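Local coordinates for putative ferredoxin (Rhodopseudomonas palustris, PDB 4ID8), which probably transfers electrons through its [3Fe-4S] cluster and is associated with the cytochrome CYP194A4, at residues R19-A22 with F28-D31. Numbering follows the deposited sequence.
Sequences RCKA and FDLD. With F3S (Fe3-s4 cluster), chain B.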
ATOM      1  N   ARG A  19      -2.035   8.445  -0.772  1.00 22.21           N
ATOM      2  CA  ARG A  19      -1.970   8.241  -2.216  1.00 23.07           C
ATOM      3  C   ARG A  19      -2.221   6.775  -2.532  1.00 23.66           C
ATOM      4  O   ARG A  19      -2.915   6.455  -3.511  1.00 23.58           O
ATOM      5  CB  ARG A  19      -0.604   8.677  -2.784  1.00 24.29           C
ATOM      6  CG  ARG A  19      -0.223  10.173  -2.528  1.00 23.89           C
ATOM      7  CD  ARG A  19       0.898  10.722  -3.464  1.00 26.99           C
ATOM      8  NE  ARG A  19       0.376  11.120  -4.786  1.00 32.31           N
ATOM      9  CZ  ARG A  19      -0.390  12.195  -5.043  1.00 32.16           C
ATOM     10  NH1 ARG A  19      -0.748  13.034  -4.071  1.00 31.15           N
ATOM     11  NH2 ARG A  19      -0.828  12.418  -6.285  1.00 32.43           N
ATOM     12  N   CYS A  20      -1.634   5.903  -1.700  1.00 22.93           N
ATOM     13  CA  CYS A  20      -1.803   4.459  -1.781  1.00 22.86           C
ATOM     14  C   CYS A  20      -3.288   4.076  -1.781  1.00 23.93           C
ATOM     15  O   CYS A  20      -3.739   3.218  -2.567  1.00 23.05           O
ATOM     16  CB  CYS A  20      -1.100   3.769  -0.593  1.00 22.65           C
ATOM     17  SG  CYS A  20      -1.609   4.361   1.074  1.00 20.21           S
ATOM     18  N   LYS A  21      -4.032   4.706  -0.875  1.00 24.62           N
ATOM     19  CA  LYS A  21      -5.440   4.475  -0.761  1.00 25.31           C
ATOM     20  C   LYS A  21      -6.247   5.083  -1.907  1.00 26.47           C
ATOM     21  O   LYS A  21      -7.218   4.467  -2.359  1.00 26.90           O
ATOM     22  CB  LYS A  21      -5.936   4.918   0.624  1.00 25.40           C
ATOM     23  CG  LYS A  21      -7.476   4.792   0.839  1.00 25.44           C
ATOM     24  CD  LYS A  21      -7.860   3.443   1.341  1.00 22.38           C
ATOM     25  CE  LYS A  21      -9.267   3.134   0.948  1.00 21.56           C
ATOM     26  NZ  LYS A  21      -9.246   1.686   1.163  1.00 23.10           N
ATOM     27  N   ALA A  22      -5.882   6.264  -2.401  1.00 27.20           N
ATOM     28  CA  ALA A  22      -6.562   6.766  -3.608  1.00 28.66           C
ATOM     29  C   ALA A  22      -6.304   5.932  -4.847  1.00 29.26           C
ATOM     30  O   ALA A  22      -7.163   5.880  -5.661  1.00 30.74           O
ATOM     31  CB  ALA A  22      -6.229   8.236  -3.907  1.00 28.95           C
ATOM     32  N   PHE A  28      -5.136  -1.189   0.363  1.00 20.62           N
ATOM     33  CA  PHE A  28      -4.813  -0.475   1.615  1.00 20.54           C
ATOM     34  C   PHE A  28      -6.075  -0.056   2.367  1.00 20.28           C
ATOM     35  O   PHE A  28      -7.096   0.185   1.756  1.00 19.47           O
ATOM     36  CB  PHE A  28      -3.950   0.732   1.307  1.00 19.25           C
ATOM     37  CG  PHE A  28      -2.727   0.385   0.463  1.00 19.53           C
ATOM     38  CD1 PHE A  28      -1.515   0.080   1.066  1.00 18.78           C
ATOM     39  CD2 PHE A  28      -2.799   0.352  -0.929  1.00 16.40           C
ATOM     40  CE1 PHE A  28      -0.412  -0.265   0.291  1.00 19.02           C
ATOM     41  CE2 PHE A  28      -1.714  -0.009  -1.685  1.00 16.54           C
ATOM     42  CZ  PHE A  28      -0.514  -0.305  -1.082  1.00 15.84           C
ATOM     43  N   ASP A  29      -6.005  -0.085   3.692  1.00 21.04           N
ATOM     44  CA  ASP A  29      -6.985   0.590   4.570  1.00 21.11           C
ATOM     45  C   ASP A  29      -6.251   1.594   5.413  1.00 20.95           C
ATOM     46  O   ASP A  29      -5.105   1.427   5.761  1.00 20.09           O
ATOM     47  CB  ASP A  29      -7.685  -0.381   5.508  1.00 20.52           C
ATOM     48  CG  ASP A  29      -8.764  -1.177   4.810  1.00 25.47           C
ATOM     49  OD1 ASP A  29      -9.439  -0.647   3.895  1.00 29.86           O
ATOM     50  OD2 ASP A  29      -8.958  -2.352   5.162  1.00 31.21           O
ATOM     51  N   LEU A  30      -6.943   2.662   5.715  1.00 21.29           N
ATOM     52  CA  LEU A  30      -6.422   3.718   6.570  1.00 21.15           C
ATOM     53  C   LEU A  30      -7.010   3.620   7.970  1.00 20.47           C
ATOM     54  O   LEU A  30      -8.232   3.466   8.121  1.00 19.92           O
ATOM     55  CB  LEU A  30      -6.812   5.077   5.994  1.00 19.43           C
ATOM     56  CG  LEU A  30      -6.342   5.398   4.615  1.00 21.08           C
ATOM     57  CD1 LEU A  30      -6.839   6.755   4.438  1.00 22.49           C
ATOM     58  CD2 LEU A  30      -4.820   5.356   4.556  1.00 19.90           C
ATOM     59  N   ASP A  31      -6.164   3.787   8.984  1.00 19.59           N
ATOM     60  CA  ASP A  31      -6.686   3.871  10.361  1.00 20.76           C
ATOM     61  C   ASP A  31      -7.293   5.260  10.674  1.00 21.41           C
ATOM     62  O   ASP A  31      -7.416   6.100   9.800  1.00 23.21           O
ATOM     63  CB  ASP A  31      -5.666   3.430  11.397  1.00 19.40           C
ATOM     64  CG  ASP A  31      -4.514   4.382  11.522  1.00 20.07           C
ATOM     65  OD1 ASP A  31      -4.610   5.579  11.236  1.00 21.12           O
ATOM     66  OD2 ASP A  31      -3.480   3.932  11.920  1.00 22.64           O
TER
HETATM   67 FE1  F3S B 101       1.286   6.391   3.985  1.00 23.42          FE
HETATM   68 FE3  F3S B 101       0.080   5.632   1.851  1.00 21.93          FE
HETATM   69 FE4  F3S B 101       2.482   6.481   1.709  1.00 25.64          FE
HETATM   70  S1  F3S B 101      -0.836   6.792   3.499  1.00 22.70           S
HETATM   71  S2  F3S B 101       2.619   8.048   3.351  1.00 29.50           S
HETATM   72  S3  F3S B 101       1.803   4.689   2.709  1.00 24.69           S
HETATM   73  S4  F3S B 101       0.866   7.066   0.323  1.00 26.67           S
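K21 reaches across to strand 28-30, its first methylenes against L30 and its ammonium at F28 O. Its CB sits beside L30, with L30 CG 4.0 Å from K21 CB, and K21 CG rests against the same isobutyl group, near its CD1. CG stands anti to the backbone N (chi1 177°), which keeps it beside that leucine; a bend at chi2 (88°) then swings CD and the ammonium toward the F28 carbonyl. K21 CD lies 3.4 Å from F28 O, CE too stays near that oxygen, and the ammonium closes on it, NZ to O 2.7 Å, in a hydrogen bond with a C=O···N angle of 153° and NZ tilted from the carbonyl plane. K21 NZ also makes a long salt bridge to D29 OD1 at 3.6 Å and a hydrogen bond to P25 O, so the ammonium ties together both the strand and the segment before it. A methionine here would probably leave F28 O and P25 O without this donor and take away the charge facing D29 OD1. One residue earlier, C20 CB sits over the centre of the F28 ring, 3.8 Å from the centroid, a CH-pi contact; its sulfur lies over the same face, farther out, in a sulfur-aromatic contact. That sulfur binds an iron of the cluster, SG to FE3 2.2 Å, so the phenylalanine packs directly against a cluster ligand. Helix 19-23 is thus fastened to the first strand of the 28-30/36-38 hairpin, where A36 touches both C20 and L30, while F28 reaches inward to I7 and V9 of strand 6-9 and A55 of helix 49-58, joining the hairpin to the ferredoxin core beside the cluster.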